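Trimethylamine-N-oxide reductase (Haemophilus influenzae, PDB 7L5I) probably reduces trimethylamine N-oxide and related oxides at a molybdenum centre that carries two pterin guanosine dinucleotide cofactors. Local coordinates at residues Gln124-Arg127 with Val128-His132; Lys310-Gly313 with Gln314-Ala318; Gly560-Glu563 with Met564-Leu567; Tyr78-Ala81 with Arg82-Pro86; Asn661-Glu664 with Glu665-Leu668. All coordinates share one frame; numbering follows the deposited sequence.

Contact 1: Gln124-Arg127 with Val128-His132; sequences QLKR and VRDEH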
loop_
_atom_site.group_PDB
_atom_site.type_symbol
_atom_site.label_atom_id
_atom_site.label_comp_id
_atom_site.label_asym_id
_atom_site.label_seq_id
_atom_site.Cartn_x
_atom_site.Cartn_y
_atom_site.Cartn_z
ATOM N N GLN A 124 13.145 -20.701 21.317
ATOM C CA GLN A 124 13.138 -19.274 21.626
ATOM C C GLN A 124 11.729 -18.733 21.796
ATOM O O GLN A 124 11.490 -17.891 22.676
ATOM C CB GLN A 124 13.872 -18.500 20.536
ATOM C CG GLN A 124 15.361 -18.663 20.627
ATOM C CD GLN A 124 15.889 -18.020 21.902
ATOM O OE1 GLN A 124 15.699 -16.819 22.118
ATOM N NE2 GLN A 124 16.516 -18.804 22.745
ATOM N N LEU A 125 10.771 -19.209 20.981
ATOM C CA LEU A 125 9.400 -18.750 21.164
ATOM C C LEU A 125 8.785 -19.383 22.405
ATOM O O LEU A 125 8.012 -18.737 23.114
ATOM C CB LEU A 125 8.560 -19.072 19.932
ATOM C CG LEU A 125 8.902 -18.284 18.658
ATOM C CD1 LEU A 125 8.066 -18.785 17.491
ATOM C CD2 LEU A 125 8.707 -16.778 18.848
ATOM N N LYS A 126 9.114 -20.646 22.679
ATOM C CA LYS A 126 8.630 -21.276 23.898
ATOM C C LYS A 126 9.111 -20.524 25.130
ATOM O O LYS A 126 8.356 -20.357 26.097
ATOM C CB LYS A 126 9.070 -22.738 23.948
ATOM C CG LYS A 126 8.376 -23.515 25.069
ATOM C CD LYS A 126 9.052 -24.845 25.376
ATOM C CE LYS A 126 8.561 -25.412 26.724
ATOM N NZ LYS A 126 9.656 -25.497 27.739
ATOM N N ARG A 127 10.364 -20.053 25.117
ATOM C CA ARG A 127 10.881 -19.300 26.253
ATOM C C ARG A 127 10.041 -18.057 26.493
ATOM O O ARG A 127 9.653 -17.761 27.634
ATOM C CB ARG A 127 12.343 -18.922 26.011
ATOM C CG ARG A 127 12.961 -18.076 27.129
ATOM C CD ARG A 127 14.426 -17.713 26.834
ATOM N NE ARG A 127 15.316 -18.876 26.811
ATOM C CZ ARG A 127 16.578 -18.854 26.376
ATOM N NH1 ARG A 127 17.113 -17.732 25.913
ATOM N NH2 ARG A 127 17.308 -19.962 26.396
ATOM N N VAL A 128 9.746 -17.307 25.426
ATOM C CA VAL A 128 8.942 -16.100 25.585
ATOM C C VAL A 128 7.531 -16.445 26.039
ATOM O O VAL A 128 6.947 -15.760 26.896
ATOM C CB VAL A 128 8.916 -15.288 24.277
ATOM C CG1 VAL A 128 7.928 -14.142 24.432
ATOM C CG2 VAL A 128 10.312 -14.773 23.928
ATOM N N ARG A 129 6.934 -17.489 25.459
ATOM C CA ARG A 129 5.596 -17.875 25.887
ATOM C C ARG A 129 5.579 -18.266 27.360
ATOM O O ARG A 129 4.633 -17.948 28.080
ATOM C CB ARG A 129 5.073 -19.031 25.041
ATOM C CG ARG A 129 4.768 -18.618 23.603
ATOM C CD ARG A 129 3.889 -19.654 22.966
ATOM N NE ARG A 129 3.515 -19.323 21.601
ATOM C CZ ARG A 129 2.589 -18.420 21.269
ATOM N NH1 ARG A 129 1.941 -17.743 22.200
ATOM N NH2 ARG A 129 2.303 -18.216 19.987
ATOM N N ASP A 130 6.613 -18.956 27.819
ATOM C CA ASP A 130 6.645 -19.401 29.215
ATOM C C ASP A 130 6.860 -18.235 30.166
ATOM O O ASP A 130 6.309 -18.221 31.272
ATOM C CB ASP A 130 7.745 -20.441 29.399
ATOM C CG ASP A 130 7.364 -21.805 28.824
ATOM O OD1 ASP A 130 6.161 -22.042 28.562
ATOM O OD2 ASP A 130 8.269 -22.646 28.635
ATOM N N GLU A 131 7.667 -17.258 29.765
ATOM C CA GLU A 131 8.041 -16.156 30.640
ATOM C C GLU A 131 7.120 -14.949 30.506
ATOM O O GLU A 131 6.945 -14.212 31.483
ATOM C CB GLU A 131 9.502 -15.748 30.376
ATOM C CG GLU A 131 10.518 -16.892 30.647
ATOM C CD GLU A 131 11.986 -16.532 30.360
ATOM O OE1 GLU A 131 12.860 -17.391 30.617
ATOM O OE2 GLU A 131 12.275 -15.413 29.884
ATOM N N HIS A 132 6.526 -14.720 29.337
ATOM C CA HIS A 132 5.690 -13.543 29.111
ATOM C C HIS A 132 4.347 -13.806 28.457
ATOM O O HIS A 132 3.451 -12.959 28.578
ATOM C CB HIS A 132 6.459 -12.532 28.260
ATOM C CG HIS A 132 7.728 -12.082 28.905
ATOM N ND1 HIS A 132 8.970 -12.487 28.473
ATOM C CD2 HIS A 132 7.939 -11.302 29.990
ATOM C CE1 HIS A 132 9.897 -11.952 29.248
ATOM N NE2 HIS A 132 9.297 -11.223 30.173
#
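Lys-126 reaches forward one helical turn to Asp-130, its NZ lying 3.3 Å from Asp-130 OD2 in a weak salt bridge. With chi1 at -169°, the lysine sends CG anti to its main-chain N and leaves over the carbonyl side, toward the C-terminal end of the helix; a bend at chi4 brings CE and NZ alongside OD2, at the outer end of the carboxylate, with CE 3.4 Å from OD2. Asp-130 turns the other way, its CG beside its own backbone N, which brings the carboxylate back to meet the amine.

Arg-127 and Glu-131, the next pair with the same spacing, lie alongside each other and point the same way. Here the contact is through the aliphatic part of the arginine: CG sits 3.6 Å from Glu-131 OE1, whereas Arg-127 NE stays 4.8 Å from that oxygen. The guanidinium instead gives NH1 to the carbonyl of Pro-96, and Gln-124 NE2 lies over one of its faces. Along the same turns, Arg-129 N donates to Leu-125 O at 2.9 Å and Glu-131 N to Arg-127 O at 3.0 Å. Arg-129 and Val-128 face strand 137-138.

Two i to i+4 pairs of opposite charge thus line the last turns of helix 114-131. One is a weak bridge and the other a near approach, so their electrostatic gain is likely modest, and most of the order probably comes from the backbone bonds.

Contact 2: Lys310-Gly313 with Gln314-Ala318; sequences KTDG and QPKTA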
loop_
_atom_site.group_PDB
_atom_site.type_symbol
_atom_site.label_atom_id
_atom_site.label_comp_id
_atom_site.label_asym_id
_atom_site.label_seq_id
_atom_site.Cartn_x
_atom_site.Cartn_y
_atom_site.Cartn_z
ATOM N N LYS A 310 -16.513 33.271 8.943
ATOM C CA LYS A 310 -17.328 33.844 10.008
ATOM C C LYS A 310 -16.780 33.472 11.372
ATOM O O LYS A 310 -16.930 34.229 12.336
ATOM C CB LYS A 310 -18.771 33.371 9.847
ATOM C CG LYS A 310 -19.416 33.881 8.554
ATOM C CD LYS A 310 -20.701 33.141 8.220
ATOM C CE LYS A 310 -21.439 33.770 7.043
ATOM N NZ LYS A 310 -20.725 34.936 6.438
ATOM N N THR A 311 -16.129 32.322 11.469
ATOM C CA THR A 311 -15.575 31.860 12.731
ATOM C C THR A 311 -14.246 32.540 13.036
ATOM O O THR A 311 -14.076 33.138 14.104
ATOM C CB THR A 311 -15.388 30.341 12.664
ATOM O OG1 THR A 311 -14.599 30.022 11.506
ATOM C CG2 THR A 311 -16.734 29.625 12.555
ATOM N N ASP A 312 -13.310 32.486 12.091
ATOM C CA ASP A 312 -11.916 32.809 12.348
ATOM C C ASP A 312 -11.438 34.069 11.647
ATOM O O ASP A 312 -10.246 34.360 11.684
ATOM C CB ASP A 312 -11.035 31.625 11.928
ATOM C CG ASP A 312 -11.215 31.243 10.452
ATOM O OD1 ASP A 312 -11.804 32.034 9.683
ATOM O OD2 ASP A 312 -10.762 30.137 10.058
ATOM N N GLY A 313 -12.327 34.821 11.008
ATOM C CA GLY A 313 -11.929 36.029 10.314
ATOM C C GLY A 313 -11.327 35.839 8.937
ATOM O O GLY A 313 -11.049 36.836 8.263
ATOM N N GLN A 314 -11.122 34.604 8.483
ATOM C CA GLN A 314 -10.416 34.347 7.228
ATOM C C GLN A 314 -11.265 33.555 6.245
ATOM O O GLN A 314 -11.295 32.315 6.311
ATOM C CB GLN A 314 -9.111 33.595 7.509
ATOM C CG GLN A 314 -8.320 33.249 6.255
ATOM C CD GLN A 314 -7.894 34.475 5.473
ATOM O OE1 GLN A 314 -6.944 35.156 5.856
ATOM N NE2 GLN A 314 -8.594 34.764 4.364
ATOM N N PRO A 315 -11.930 34.210 5.294
ATOM C CA PRO A 315 -12.603 33.465 4.217
ATOM C C PRO A 315 -11.620 32.603 3.446
ATOM O O PRO A 315 -10.517 33.045 3.109
ATOM C CB PRO A 315 -13.187 34.568 3.326
ATOM C CG PRO A 315 -13.257 35.783 4.202
ATOM C CD PRO A 315 -12.126 35.667 5.182
ATOM N N LYS A 316 -12.027 31.364 3.147
ATOM C CA LYS A 316 -11.136 30.413 2.476
ATOM C C LYS A 316 -11.245 30.557 0.953
ATOM O O LYS A 316 -11.606 29.636 0.225
ATOM C CB LYS A 316 -11.451 28.988 2.921
ATOM C CG LYS A 316 -11.480 28.777 4.433
ATOM C CD LYS A 316 -10.207 29.297 5.116
ATOM C CE LYS A 316 -10.244 29.057 6.623
ATOM N NZ LYS A 316 -11.387 29.742 7.313
ATOM N N THR A 317 -10.896 31.757 0.476
ATOM C CA THR A 317 -11.063 32.118 -0.918
ATOM C C THR A 317 -10.052 31.403 -1.803
ATOM O O THR A 317 -9.037 30.872 -1.343
ATOM C CB THR A 317 -10.870 33.623 -1.092
ATOM O OG1 THR A 317 -9.518 33.937 -0.712
ATOM C CG2 THR A 317 -11.823 34.380 -0.200
ATOM N N ALA A 318 -10.325 31.438 -3.105
ATOM C CA ALA A 318 -9.350 30.960 -4.077
ATOM C C ALA A 318 -8.020 31.683 -3.921
ATOM O O ALA A 318 -6.961 31.073 -4.066
ATOM C CB ALA A 318 -9.894 31.127 -5.497
#
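The ammonium NZ of Lys-316 is gripped from several sides. It gives a 2.8 Å bond to Asp-312 OD2, on the syn lone pair, as part of a salt bridge, and a second of 2.8 Å to the carbonyl oxygen of Gln-314; a weaker bond reaches Asp-312 OD1, and Tyr-306 adds its own carbonyl oxygen. The lysine can do this because bends at chi2 and chi4 fold the chain back on itself, so that the amine meets the aspartate from the opposite direction.

Asp-312 has chi1 near 58°, with CG held between the backbone N and the carbonyl carbon. This brings OD1 to within 2.9 Å of Gln-314 N, the donor approaching from above the carboxylate plane. The carboxylate therefore serves both backbone and ammonium, and its charge probably balances that of the largely buried lysine. Gln-314 NE2 donates to Pro-315 O at 2.9 Å.

Gly-313 carries the chain between the two partners with a positive phi of 80°. The bond from Gln-314 N to the aspartate two residues earlier defines an Asx turn, followed by an inverse gamma turn centred on Lys-316 and by Thr-317, the N-cap of helix 318-325.

Contact 3: Gly560-Glu563 with Met564-Leu567; sequences GKTE and MEWL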
loop_
_atom_site.group_PDB
_atom_site.type_symbol
_atom_site.label_atom_id
_atom_site.label_comp_id
_atom_site.label_asym_id
_atom_site.label_seq_id
_atom_site.Cartn_x
_atom_site.Cartn_y
_atom_site.Cartn_z
ATOM N N GLY A 560 -5.392 -31.999 8.587
ATOM C CA GLY A 560 -5.267 -33.274 7.901
ATOM C C GLY A 560 -5.340 -33.220 6.390
ATOM O O GLY A 560 -5.603 -34.248 5.754
ATOM N N LYS A 561 -5.115 -32.058 5.789
ATOM C CA LYS A 561 -5.276 -31.877 4.356
ATOM C C LYS A 561 -3.925 -31.698 3.687
ATOM O O LYS A 561 -3.053 -31.014 4.219
ATOM C CB LYS A 561 -6.159 -30.659 4.059
ATOM C CG LYS A 561 -7.637 -30.888 4.373
ATOM C CD LYS A 561 -8.476 -29.698 3.926
ATOM C CE LYS A 561 -8.535 -28.660 5.011
ATOM N NZ LYS A 561 -9.831 -28.661 5.772
ATOM N N THR A 562 -3.770 -32.288 2.510
ATOM C CA THR A 562 -2.649 -32.013 1.630
ATOM C C THR A 562 -2.831 -30.663 0.946
ATOM O O THR A 562 -3.908 -30.065 0.987
ATOM C CB THR A 562 -2.532 -33.100 0.567
ATOM O OG1 THR A 562 -3.684 -33.036 -0.275
ATOM C CG2 THR A 562 -2.441 -34.478 1.236
ATOM N N GLU A 563 -1.765 -30.205 0.286
ATOM C CA GLU A 563 -1.840 -28.996 -0.530
ATOM C C GLU A 563 -3.026 -29.041 -1.475
ATOM O O GLU A 563 -3.833 -28.100 -1.528
ATOM C CB GLU A 563 -0.542 -28.829 -1.323
ATOM C CG GLU A 563 -0.428 -27.536 -2.149
ATOM C CD GLU A 563 0.863 -27.475 -2.983
ATOM O OE1 GLU A 563 1.138 -28.441 -3.740
ATOM O OE2 GLU A 563 1.608 -26.462 -2.900
ATOM N N MET A 564 -3.159 -30.123 -2.239
ATOM C CA MET A 564 -4.204 -30.166 -3.256
ATOM C C MET A 564 -5.586 -30.312 -2.635
ATOM O O MET A 564 -6.570 -29.847 -3.220
ATOM C CB MET A 564 -3.942 -31.303 -4.251
ATOM C CG MET A 564 -2.663 -31.108 -5.081
ATOM S SD MET A 564 -2.558 -29.560 -6.045
ATOM C CE MET A 564 -3.994 -29.749 -6.889
ATOM N N GLU A 565 -5.695 -30.939 -1.462
ATOM C CA GLU A 565 -6.979 -30.972 -0.773
ATOM C C GLU A 565 -7.400 -29.594 -0.274
ATOM O O GLU A 565 -8.596 -29.262 -0.304
ATOM C CB GLU A 565 -6.940 -31.969 0.388
ATOM C CG GLU A 565 -7.037 -33.413 -0.101
ATOM C CD GLU A 565 -6.758 -34.461 0.962
ATOM O OE1 GLU A 565 -6.150 -34.151 2.006
ATOM O OE2 GLU A 565 -7.149 -35.624 0.744
ATOM N N TRP A 566 -6.438 -28.782 0.220
ATOM C CA TRP A 566 -6.749 -27.403 0.565
ATOM C C TRP A 566 -7.247 -26.641 -0.660
ATOM O O TRP A 566 -8.268 -25.947 -0.609
ATOM C CB TRP A 566 -5.513 -26.699 1.145
ATOM C CG TRP A 566 -5.216 -26.854 2.608
ATOM C CD1 TRP A 566 -4.145 -27.489 3.157
ATOM C CD2 TRP A 566 -5.976 -26.339 3.701
ATOM N NE1 TRP A 566 -4.181 -27.386 4.528
ATOM C CE2 TRP A 566 -5.300 -26.690 4.886
ATOM C CE3 TRP A 566 -7.157 -25.598 3.792
ATOM C CZ2 TRP A 566 -5.769 -26.332 6.143
ATOM C CZ3 TRP A 566 -7.629 -25.254 5.035
ATOM C CH2 TRP A 566 -6.933 -25.619 6.195
ATOM N N LEU A 567 -6.537 -26.768 -1.782
ATOM C CA LEU A 567 -6.921 -26.021 -2.975
ATOM C C LEU A 567 -8.303 -26.433 -3.461
ATOM O O LEU A 567 -9.101 -25.589 -3.859
ATOM C CB LEU A 567 -5.868 -26.207 -4.073
ATOM C CG LEU A 567 -4.462 -25.718 -3.709
ATOM C CD1 LEU A 567 -3.577 -25.740 -4.924
ATOM C CD2 LEU A 567 -4.488 -24.334 -3.128
HETATM O O HOH W 1 -5.302 -35.996 3.584
#
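Lys-561 sets its CE over one face of the Trp-566 indole, five residues ahead. CE stands 3.4 Å from the centroid of the six-membered ring, only 6° off the normal, a close CH-pi contact, and NZ follows at 4.4 Å in a cation-pi arrangement. Bends at chi3 and chi4 bring the lysine onto the ring, and the two side chains cross at about a right angle. Salt bridges to Glu-569 and Glu-559 probably carry most of the ammonium charge, the indole adding to them.

Beside this, Thr-562 and Glu-565 form a capping box. Glu-565 N donates to Thr-562 OG1 at 3.1 Å, while Thr-562 N donates to Glu-565 OE1, also at 3.1 Å, on its anti side and tilted 28° from the carboxylate plane. A chi1 of 66° on the threonine points OG1 at the first turn. OE1 also accepts from a water, 2.6 Å away, that donates to Gly-560 O.

The box opens helix 563-580 after the short helix 554-558. Trp-566 NE1 is hydrogen-bonded to Tyr-541 OH of helix 540-550, Glu-563 turns its carboxylate to His-151 and Asn-511, and Met-564 and Leu-567 pack against helix 588-594, Leu-567 touching strand 512-517 as well.

Contact 4: Tyr78-Ala81 with Arg82-Pro86; sequences YSEA and RVKCP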
loop_
_atom_site.group_PDB
_atom_site.type_symbol
_atom_site.label_atom_id
_atom_site.label_comp_id
_atom_site.label_asym_id
_atom_site.label_seq_id
_atom_site.Cartn_x
_atom_site.Cartn_y
_atom_site.Cartn_z
ATOM N N TYR A 78 16.179 -17.430 -9.666
ATOM C CA TYR A 78 17.591 -17.786 -9.728
ATOM C C TYR A 78 18.504 -16.696 -9.196
ATOM O O TYR A 78 19.727 -16.823 -9.287
ATOM C CB TYR A 78 17.965 -18.123 -11.171
ATOM C CG TYR A 78 17.073 -19.156 -11.803
ATOM C CD1 TYR A 78 16.790 -20.348 -11.150
ATOM C CD2 TYR A 78 16.485 -18.930 -13.044
ATOM C CE1 TYR A 78 15.946 -21.303 -11.722
ATOM C CE2 TYR A 78 15.657 -19.874 -13.628
ATOM C CZ TYR A 78 15.392 -21.058 -12.969
ATOM O OH TYR A 78 14.568 -21.990 -13.563
ATOM N N SER A 79 17.942 -15.646 -8.610
ATOM C CA SER A 79 18.737 -14.529 -8.138
ATOM C C SER A 79 19.748 -14.947 -7.077
ATOM O O SER A 79 19.460 -15.733 -6.181
ATOM C CB SER A 79 17.814 -13.447 -7.561
ATOM O OG SER A 79 18.566 -12.426 -6.911
ATOM N N GLU A 80 20.939 -14.353 -7.159
ATOM C CA GLU A 80 21.904 -14.536 -6.084
ATOM C C GLU A 80 21.542 -13.739 -4.834
ATOM O O GLU A 80 22.273 -13.819 -3.845
ATOM C CB GLU A 80 23.298 -14.161 -6.587
ATOM C CG GLU A 80 23.857 -15.171 -7.599
ATOM C CD GLU A 80 23.887 -16.594 -7.047
ATOM O OE1 GLU A 80 24.511 -16.813 -5.982
ATOM O OE2 GLU A 80 23.253 -17.488 -7.650
ATOM N N ALA A 81 20.448 -12.975 -4.845
ATOM C CA ALA A 81 19.947 -12.366 -3.625
ATOM C C ALA A 81 19.065 -13.300 -2.827
ATOM O O ALA A 81 18.686 -12.962 -1.705
ATOM C CB ALA A 81 19.146 -11.093 -3.927
ATOM N N ARG A 82 18.743 -14.484 -3.350
ATOM C CA ARG A 82 17.838 -15.354 -2.617
ATOM C C ARG A 82 18.491 -15.892 -1.349
ATOM O O ARG A 82 19.702 -16.122 -1.283
ATOM C CB ARG A 82 17.394 -16.521 -3.479
ATOM C CG ARG A 82 16.278 -16.158 -4.426
ATOM C CD ARG A 82 15.638 -17.293 -5.012
ATOM N NE ARG A 82 14.893 -18.090 -4.027
ATOM C CZ ARG A 82 13.996 -18.989 -4.380
ATOM N NH1 ARG A 82 13.720 -19.174 -5.660
ATOM N NH2 ARG A 82 13.366 -19.706 -3.459
ATOM N N VAL A 83 17.671 -16.104 -0.323
ATOM C CA VAL A 83 18.155 -16.833 0.842
ATOM C C VAL A 83 18.266 -18.307 0.470
ATOM O O VAL A 83 17.283 -18.937 0.069
ATOM C CB VAL A 83 17.233 -16.631 2.043
ATOM C CG1 VAL A 83 17.837 -17.286 3.302
ATOM C CG2 VAL A 83 16.962 -15.153 2.283
ATOM N N LYS A 84 19.470 -18.854 0.562
ATOM C CA LYS A 84 19.687 -20.202 0.041
ATOM C C LYS A 84 19.481 -21.290 1.088
ATOM O O LYS A 84 19.074 -22.405 0.739
ATOM C CB LYS A 84 21.103 -20.312 -0.533
ATOM C CG LYS A 84 21.358 -19.344 -1.669
ATOM C CD LYS A 84 22.699 -19.588 -2.314
ATOM C CE LYS A 84 22.850 -18.773 -3.605
ATOM N NZ LYS A 84 23.817 -17.662 -3.447
ATOM N N CYS A 85 19.776 -21.002 2.355
ATOM C CA CYS A 85 19.727 -21.988 3.425
ATOM C C CYS A 85 19.364 -21.272 4.717
ATOM O O CYS A 85 19.526 -20.052 4.815
ATOM C CB CYS A 85 21.075 -22.699 3.601
ATOM S SG CYS A 85 21.881 -23.257 2.076
ATOM N N PRO A 86 18.885 -21.996 5.727
ATOM C CA PRO A 86 18.661 -21.367 7.044
ATOM C C PRO A 86 19.955 -20.778 7.586
ATOM O O PRO A 86 21.012 -21.393 7.502
ATOM C CB PRO A 86 18.158 -22.527 7.907
ATOM C CG PRO A 86 17.694 -23.586 6.923
ATOM C CD PRO A 86 18.571 -23.441 5.732
#
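Ser-79 and Arg-82 close a type I beta turn in the loop that leaves helix 73-78 and runs to strand 87-89, and a salt bridge between Glu-80 and Lys-84 spans the bend. In the turn, Arg-82 N donates to Ser-79 O at 3.2 Å, reaching that oxygen from above the carbonyl plane rather than within it. The same serine supports the turn a second time: its OG, placed anti to the backbone N (chi1 171°), accepts from Ala-81 N at 2.8 Å, an ST turn laid over the beta turn.

The salt bridge depends on folded side chains. Glu-80 bends at chi2 so that its carboxylate swings back toward the chain that follows, and Lys-84, extended as far as CE, turns at chi4 to bring NZ to 2.8 Å from Glu-80 OE1. The ammonium meets this oxygen from above the carboxylate plane, with the two side chains passing at a slant and Lys-84 CE 3.5 Å from OE1.

Arg-82 lies with CB 3.5 Å from Ser-79 O, but its guanidinium leads away to a salt bridge with Glu-509 and a hydrogen bond from NH1 to Leu-77 O. Gln-808 bridges the turn from outside, its NE2 donating to the carbonyl oxygens of both Glu-80 and Arg-82.

Arg-82 thus pairs with Glu-509, and Lys-84 with Glu-80. Within the turn itself, two amides are held by the oxygens of one serine, and an ion pair at the partly solvent-exposed side adds to them, probably weakened by water.

Contact 5: Asn661-Glu664 with Glu665-Leu668; sequences NVTE and EYPL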
loop_
_atom_site.group_PDB
_atom_site.type_symbol
_atom_site.label_atom_id
_atom_site.label_comp_id
_atom_site.label_asym_id
_atom_site.label_seq_id
_atom_site.Cartn_x
_atom_site.Cartn_y
_atom_site.Cartn_z
ATOM N N ASN A 661 6.598 25.463 5.097
ATOM C CA ASN A 661 7.498 25.839 6.193
ATOM C C ASN A 661 8.877 25.202 6.040
ATOM O O ASN A 661 9.552 24.876 7.023
ATOM C CB ASN A 661 6.890 25.523 7.560
ATOM C CG ASN A 661 6.412 24.088 7.694
ATOM O OD1 ASN A 661 6.898 23.194 7.007
ATOM N ND2 ASN A 661 5.457 23.872 8.593
ATOM N N VAL A 662 9.332 25.071 4.788
ATOM C CA VAL A 662 10.726 24.765 4.521
ATOM C C VAL A 662 11.608 25.821 5.183
ATOM O O VAL A 662 11.173 26.944 5.464
ATOM C CB VAL A 662 11.014 24.704 3.016
ATOM C CG1 VAL A 662 10.305 23.506 2.372
ATOM C CG2 VAL A 662 10.624 26.008 2.321
ATOM N N THR A 663 12.861 25.442 5.432
ATOM C CA THR A 663 13.800 26.245 6.208
ATOM C C THR A 663 15.072 26.472 5.408
ATOM O O THR A 663 15.281 25.897 4.345
ATOM C CB THR A 663 14.183 25.568 7.529
ATOM O OG1 THR A 663 14.787 24.299 7.240
ATOM C CG2 THR A 663 12.980 25.334 8.418
ATOM N N GLU A 664 15.950 27.324 5.949
ATOM C CA GLU A 664 17.265 27.496 5.338
ATOM C C GLU A 664 18.022 26.174 5.305
ATOM O O GLU A 664 18.693 25.850 4.316
ATOM C CB GLU A 664 18.035 28.556 6.125
ATOM C CG GLU A 664 19.405 28.856 5.604
ATOM C CD GLU A 664 20.076 29.959 6.424
ATOM O OE1 GLU A 664 19.936 29.948 7.668
ATOM O OE2 GLU A 664 20.720 30.841 5.823
ATOM N N GLU A 665 17.900 25.387 6.367
ATOM C CA GLU A 665 18.629 24.125 6.452
ATOM C C GLU A 665 18.019 23.058 5.555
ATOM O O GLU A 665 18.743 22.260 4.936
ATOM C CB GLU A 665 18.645 23.650 7.897
ATOM C CG GLU A 665 19.594 22.501 8.164
ATOM C CD GLU A 665 19.673 22.136 9.641
ATOM O OE1 GLU A 665 18.821 22.620 10.422
ATOM O OE2 GLU A 665 20.587 21.362 10.008
ATOM N N TYR A 666 16.700 23.026 5.466
ATOM C CA TYR A 666 15.978 22.030 4.660
ATOM C C TYR A 666 14.985 22.747 3.759
ATOM O O TYR A 666 13.809 22.888 4.109
ATOM C CB TYR A 666 15.270 21.028 5.570
ATOM C CG TYR A 666 16.213 20.313 6.486
ATOM C CD1 TYR A 666 17.114 19.389 5.977
ATOM C CD2 TYR A 666 16.215 20.561 7.843
ATOM C CE1 TYR A 666 17.995 18.735 6.799
ATOM C CE2 TYR A 666 17.093 19.901 8.678
ATOM C CZ TYR A 666 17.980 18.985 8.139
ATOM O OH TYR A 666 18.863 18.310 8.954
ATOM N N PRO A 667 15.430 23.233 2.601
ATOM C CA PRO A 667 14.597 24.138 1.793
ATOM C C PRO A 667 13.662 23.482 0.787
ATOM O O PRO A 667 12.904 24.207 0.118
ATOM C CB PRO A 667 15.656 24.979 1.058
ATOM C CG PRO A 667 16.799 24.055 0.893
ATOM C CD PRO A 667 16.823 23.187 2.129
ATOM N N LEU A 668 13.672 22.157 0.656
ATOM C CA LEU A 668 12.851 21.458 -0.315
ATOM C C LEU A 668 11.876 20.532 0.401
ATOM O O LEU A 668 12.164 20.039 1.496
ATOM C CB LEU A 668 13.692 20.620 -1.264
ATOM C CG LEU A 668 14.704 21.432 -2.090
ATOM C CD1 LEU A 668 15.742 20.515 -2.669
ATOM C CD2 LEU A 668 13.971 22.197 -3.185
#
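Val-662 heads the contact, its side chain directed at the returning chain: CB lies 3.5 Å from Tyr-666 O, and CG1 lies 3.5 Å from Pro-667 O. With chi1 at -67°, CG1 falls anti to the carbonyl carbon; CG1 and CG2 both rest against the Pro-667 oxygen, CG1 also nearing the backbone of Leu-668. The same valine also packs on Ile-790.

Thr-663 comes next and makes both hydrogen bonds of the bend. Its N donates to Tyr-666 O at 3.0 Å, an almost straight bond whose donor stands above the carbonyl plane. Its hydroxyl, set between the backbone N and the carbonyl carbon by a chi1 of 60°, accepts from Tyr-666 N at 2.9 Å. One residue thereby takes hold of both polar main-chain atoms of Tyr-666, and the side chain acts as acceptor much as an N-cap threonine does. These bonds close a tight reversal, after which the chain runs back 140° from its incoming direction and enters strand 668-671, where Leu-668 pairs with Val-791 of strand 790-795 in the sheet of the dinucleotide-binding family region. Thr-663 O, meanwhile, rests against the ring of Pro-667, 3.4 Å from CB.

Glu-664 fills the corner with helical backbone angles, as does Glu-665. The Glu-664 side chain is extended, its CB starting away from the returning chain, and Glu-664 O approaches Pro-667 CD at 3.9 Å.

From the N terminus the five contacts come in series; none encloses or crosses another, and each closes just a short local bend or helical turn. Contact 4 comes first, joining helix 73-78 to strand 87-89, an inner strand of a mixed sheet. Contact 1 finishes helix 114-131, whose first turn packs on Pro-86, at the end of segment 82-86; the nearest atoms of contacts 1 and 4 lie about 14 Å apart. Contact 2 links helices 300-307 and 318-325 at the other side of the chain, its centre about 60 Å from that of contact 4. Contact 3 starts helix 563-580, and contact 5 leads into strand 668-671, about 17 Å from contact 2 at nearest atoms.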